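Local atomic coordinates of serine acetyltransferase (Entamoeba histolytica, PDB entry 3Q1X), a protein that probably transfers an acetyl group to the hydroxyl of L-serine in cysteine biosynthesis, and binds L-serine in this crystal. Residues H10-Y13 and E14-L17; Q18-D21 and A22-S25. One frame throughout, in Å; residues are numbered along the deposited sequence.

Interaction 1. Residues H10-Y13 and E14-L17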
loop_
_atom_site.group_PDB
_atom_site.type_symbol
_atom_site.label_atom_id
_atom_site.label_comp_id
_atom_site.label_asym_id
_atom_site.label_seq_id
_atom_site.Cartn_x
_atom_site.Cartn_y
_atom_site.Cartn_z
ATOM N N HIS A 10 -22.941 24.002 -12.666
ATOM C CA HIS A 10 -23.225 25.395 -12.339
ATOM C C HIS A 10 -23.236 25.627 -10.822
ATOM O O HIS A 10 -22.621 26.582 -10.347
ATOM C CB HIS A 10 -24.538 25.868 -12.966
ATOM C CG HIS A 10 -24.906 27.268 -12.582
ATOM N ND1 HIS A 10 -24.241 28.371 -13.071
ATOM C CD2 HIS A 10 -25.846 27.743 -11.730
ATOM C CE1 HIS A 10 -24.764 29.466 -12.547
ATOM N NE2 HIS A 10 -25.739 29.113 -11.731
ATOM N N GLN A 11 -23.935 24.762 -10.082
ATOM C CA GLN A 11 -24.015 24.855 -8.617
ATOM C C GLN A 11 -22.640 24.701 -7.958
ATOM O O GLN A 11 -22.257 25.523 -7.126
ATOM C CB GLN A 11 -25.021 23.846 -8.036
ATOM C CG GLN A 11 -25.041 23.833 -6.504
ATOM C CD GLN A 11 -26.231 23.103 -5.901
ATOM O OE1 GLN A 11 -26.939 22.357 -6.581
ATOM N NE2 GLN A 11 -26.440 23.300 -4.601
ATOM N N LEU A 12 -21.909 23.660 -8.353
ATOM C CA LEU A 12 -20.541 23.421 -7.875
ATOM C C LEU A 12 -19.610 24.605 -8.174
ATOM O O LEU A 12 -18.764 24.969 -7.347
ATOM C CB LEU A 12 -19.983 22.130 -8.484
ATOM C CG LEU A 12 -20.542 20.788 -7.992
ATOM C CD1 LEU A 12 -20.029 19.644 -8.865
ATOM C CD2 LEU A 12 -20.222 20.517 -6.525
ATOM N N TYR A 13 -19.779 25.215 -9.343
ATOM C CA TYR A 13 -18.973 26.381 -9.701
ATOM C C TYR A 13 -19.255 27.589 -8.802
ATOM O O TYR A 13 -18.322 28.278 -8.368
ATOM C CB TYR A 13 -19.156 26.743 -11.178
ATOM C CG TYR A 13 -18.319 27.925 -11.611
ATOM C CD1 TYR A 13 -16.934 27.814 -11.736
ATOM C CD2 TYR A 13 -18.913 29.157 -11.888
ATOM C CE1 TYR A 13 -16.158 28.903 -12.128
ATOM C CE2 TYR A 13 -18.149 30.250 -12.282
ATOM C CZ TYR A 13 -16.774 30.114 -12.401
ATOM O OH TYR A 13 -16.016 31.192 -12.789
ATOM N N GLU A 14 -20.538 27.839 -8.537
ATOM C CA GLU A 14 -20.970 28.923 -7.654
ATOM C C GLU A 14 -20.480 28.709 -6.222
ATOM O O GLU A 14 -20.106 29.667 -5.534
ATOM C CB GLU A 14 -22.496 29.065 -7.687
ATOM C CG GLU A 14 -23.039 29.761 -8.939
ATOM C CD GLU A 14 -22.590 31.215 -9.060
ATOM O OE1 GLU A 14 -22.834 32.004 -8.121
ATOM O OE2 GLU A 14 -21.993 31.570 -10.100
ATOM N N MET A 15 -20.483 27.452 -5.780
ATOM C CA MET A 15 -19.931 27.090 -4.476
ATOM C C MET A 15 -18.434 27.378 -4.438
ATOM O O MET A 15 -17.938 27.958 -3.473
ATOM C CB MET A 15 -20.199 25.619 -4.165
ATOM C CG MET A 15 -21.656 25.327 -3.840
ATOM S SD MET A 15 -22.038 23.587 -4.041
ATOM C CE MET A 15 -21.630 22.965 -2.422
ATOM N N TYR A 16 -17.729 26.984 -5.499
ATOM C CA TYR A 16 -16.301 27.275 -5.648
ATOM C C TYR A 16 -16.028 28.779 -5.514
ATOM O O TYR A 16 -15.152 29.184 -4.754
ATOM C CB TYR A 16 -15.787 26.709 -6.979
ATOM C CG TYR A 16 -14.503 27.327 -7.511
ATOM C CD1 TYR A 16 -13.250 26.885 -7.077
ATOM C CD2 TYR A 16 -14.547 28.336 -8.477
ATOM C CE1 TYR A 16 -12.071 27.455 -7.579
ATOM C CE2 TYR A 16 -13.380 28.909 -8.984
ATOM C CZ TYR A 16 -12.147 28.465 -8.534
ATOM O OH TYR A 16 -10.997 29.034 -9.043
ATOM N N LEU A 17 -16.807 29.599 -6.219
ATOM C CA LEU A 17 -16.679 31.058 -6.142
ATOM C C LEU A 17 -16.878 31.633 -4.732
ATOM O O LEU A 17 -16.281 32.661 -4.377
ATOM C CB LEU A 17 -17.644 31.730 -7.121
ATOM C CG LEU A 17 -17.310 31.726 -8.612
ATOM C CD1 LEU A 17 -18.451 32.384 -9.365
ATOM C CD2 LEU A 17 -15.982 32.433 -8.906
#
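Y13 turns the face of its ring to L17, one helical turn on, and the two side chains cross at a slant. L17 CG sits over that face toward the rim, and the closest side-chain approach is Y13 CE2 to L17 CD1 at 3.6 Å. With CG anti to the backbone N (chi1 -179°), Y13 swings its ring alongside the following turn. There it also meets Y16: the planes lie 29° apart but are slid apart with little overlap, Y13 CE1 reaching Y16 CD2 at 4.0 Å. H10 and E14 run alongside each other in the same direction. E14 CG lies over one face of the imidazole, toward the rim, in a CH-pi contact 4.2 Å from the H10 ring centroid, while H10 ND1 is hydrogen-bonded to E58. On another flank the side chains of Q11 and M15 pass across one another, Q11 CG 3.9 Å from M15 SD. Beneath the side chains run four i to i+4 backbone bonds, from E14 N to H10 O through L17 N to Y13 O, as in any alpha-helix. All eight residues belong to helix 2-18, whose Q11 and M15 pack on helix 82-113, against P97, K100 and R101, while Y16 OH is hydrogen-bonded to D48 of helix 47-50.

Interaction 2. Residues Q18-D21 and A22-S25; sequences QDED and AFHS
F23 and E20 meet through both backbone and side chain where the chain turns after helix 2-18. Two backbone hydrogen bonds, each spanning three residues, close the turn: F23 N donates to E20 O at 3.0 Å, and H24 N to D21 O at 2.8 Å. In both, the donor stands above the carbonyl plane, by 41° at E20 and 61° at D21, in keeping with the tight 3-10 winding through D21, A22 and F23. D21 N is buried here and has no partner in the model.

Side chains also meet across the turn. E20 bends at chi2 (85°), which carries its carboxylate alongside the F23 ring, the two running in the same direction with their planes well inclined to each other; E20 OE1 comes within 3.6 Å of F23 CE2, approaching the ring obliquely. E20 O lies in the plane of that ring, at its edge. Against D19, F23 offers its CB, 3.9 Å from D19 CB. The H24 imidazole lies back across the start of the turn, its CD2 3.4 Å from D19 O, which sits at the ring's edge, and its NE2 3.7 Å from D19 CB.

Charge is handled by partners beyond the turn. K104 is shared by three residues: it salt-bridges both E20 OE1 and D19 OD1 and makes a cation-pi contact with F23, while K100 takes D19 OD2. H24 ND1 is hydrogen-bonded to D48, which also receives S25 N.

The turn meets three helices: 82-113 supplies the two lysines, 47-50 supplies D48, and 120-126 touches A22 and F23 through L120.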
loop_
_atom_site.group_PDB
_atom_site.type_symbol
_atom_site.label_atom_id
_atom_site.label_comp_id
_atom_site.label_asym_id
_atom_site.label_seq_id
_atom_site.Cartn_x
_atom_site.Cartn_y
_atom_site.Cartn_z
ATOM N N GLN A 18 -17.694 30.954 -3.929
ATOM C CA GLN A 18 -18.079 31.431 -2.602
ATOM C C GLN A 18 -17.270 30.772 -1.484
ATOM O O GLN A 18 -17.414 31.134 -0.315
ATOM C CB GLN A 18 -19.580 31.216 -2.372
ATOM C CG GLN A 18 -20.479 32.045 -3.291
ATOM C CD GLN A 18 -21.905 31.520 -3.347
ATOM O OE1 GLN A 18 -22.466 31.105 -2.331
ATOM N NE2 GLN A 18 -22.501 31.539 -4.538
ATOM N N ASP A 19 -16.421 29.811 -1.843
ATOM C CA ASP A 19 -15.525 29.179 -0.872
ATOM C C ASP A 19 -14.568 30.199 -0.261
ATOM O O ASP A 19 -14.102 31.118 -0.932
ATOM C CB ASP A 19 -14.709 28.047 -1.512
ATOM C CG ASP A 19 -15.508 26.769 -1.717
ATOM O OD1 ASP A 19 -16.558 26.574 -1.059
ATOM O OD2 ASP A 19 -15.063 25.942 -2.544
ATOM N N GLU A 20 -14.295 30.013 1.024
ATOM C CA GLU A 20 -13.306 30.783 1.765
ATOM C C GLU A 20 -11.923 30.626 1.109
ATOM O O GLU A 20 -11.679 29.651 0.397
ATOM C CB GLU A 20 -13.293 30.314 3.229
ATOM C CG GLU A 20 -14.660 30.428 3.962
ATOM C CD GLU A 20 -15.606 29.230 3.759
ATOM O OE1 GLU A 20 -15.432 28.438 2.808
ATOM O OE2 GLU A 20 -16.549 29.084 4.565
ATOM N N ASP A 21 -11.025 31.583 1.348
ATOM C CA ASP A 21 -9.732 31.642 0.639
ATOM C C ASP A 21 -8.839 30.416 0.846
ATOM O O ASP A 21 -8.060 30.061 -0.041
ATOM C CB ASP A 21 -8.988 32.929 0.999
ATOM C CG ASP A 21 -9.937 34.086 1.211
ATOM O OD1 ASP A 21 -10.282 34.767 0.217
ATOM O OD2 ASP A 21 -10.387 34.272 2.367
ATOM N N ALA A 22 -8.970 29.782 2.009
ATOM C CA ALA A 22 -8.229 28.564 2.345
ATOM C C ALA A 22 -8.497 27.410 1.374
ATOM O O ALA A 22 -7.681 26.487 1.260
ATOM C CB ALA A 22 -8.538 28.138 3.771
ATOM N N PHE A 23 -9.629 27.479 0.672
ATOM C CA PHE A 23 -10.014 26.460 -0.299
ATOM C C PHE A 23 -9.643 26.901 -1.717
ATOM O O PHE A 23 -10.026 26.266 -2.698
ATOM C CB PHE A 23 -11.513 26.156 -0.188
ATOM C CG PHE A 23 -11.927 25.651 1.165
ATOM C CD1 PHE A 23 -11.810 24.294 1.481
ATOM C CD2 PHE A 23 -12.432 26.524 2.130
ATOM C CE1 PHE A 23 -12.190 23.819 2.732
ATOM C CE2 PHE A 23 -12.809 26.052 3.387
ATOM C CZ PHE A 23 -12.689 24.700 3.690
ATOM N N HIS A 24 -8.881 27.986 -1.807
ATOM C CA HIS A 24 -8.460 28.526 -3.090
ATOM C C HIS A 24 -6.937 28.659 -3.173
ATOM O O HIS A 24 -6.242 28.690 -2.152
ATOM C CB HIS A 24 -9.104 29.899 -3.332
ATOM C CG HIS A 24 -10.557 29.844 -3.704
ATOM N ND1 HIS A 24 -11.027 29.135 -4.789
ATOM C CD2 HIS A 24 -11.637 30.448 -3.154
ATOM C CE1 HIS A 24 -12.335 29.294 -4.883
ATOM N NE2 HIS A 24 -12.732 30.080 -3.899
ATOM N N SER A 25 -6.437 28.741 -4.402
ATOM C CA SER A 25 -5.031 29.030 -4.662
ATOM C C SER A 25 -4.838 29.632 -6.051
ATOM O O SER A 25 -5.534 29.258 -7.000
ATOM C CB SER A 25 -4.192 27.759 -4.550
ATOM O OG SER A 25 -2.812 28.066 -4.593
#

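In the fold
Interactions 1 and 2 are both surface contacts, consecutive along the chain, with centres about 12 Å apart and the same distance from the centre of the chain. Each has one buried residue, L12 in the first and F23 in the second. Residues 10-17 are regular alpha-helix, with ring, CH-pi and apolar side-chain contacts over i to i+4 bonds; residues 18-25 are largely a loop with a short 3-10 turn at 21-23 and i to i+3 bonds, where D19 and E20 pair with lysines. They share neighbours: K100 touches M15 and salt-bridges D19, and D48 binds both Y16 and H24, whose rings also meet edge-to-face. Both lie in the helical part of the chain, away from its left-handed beta-helix.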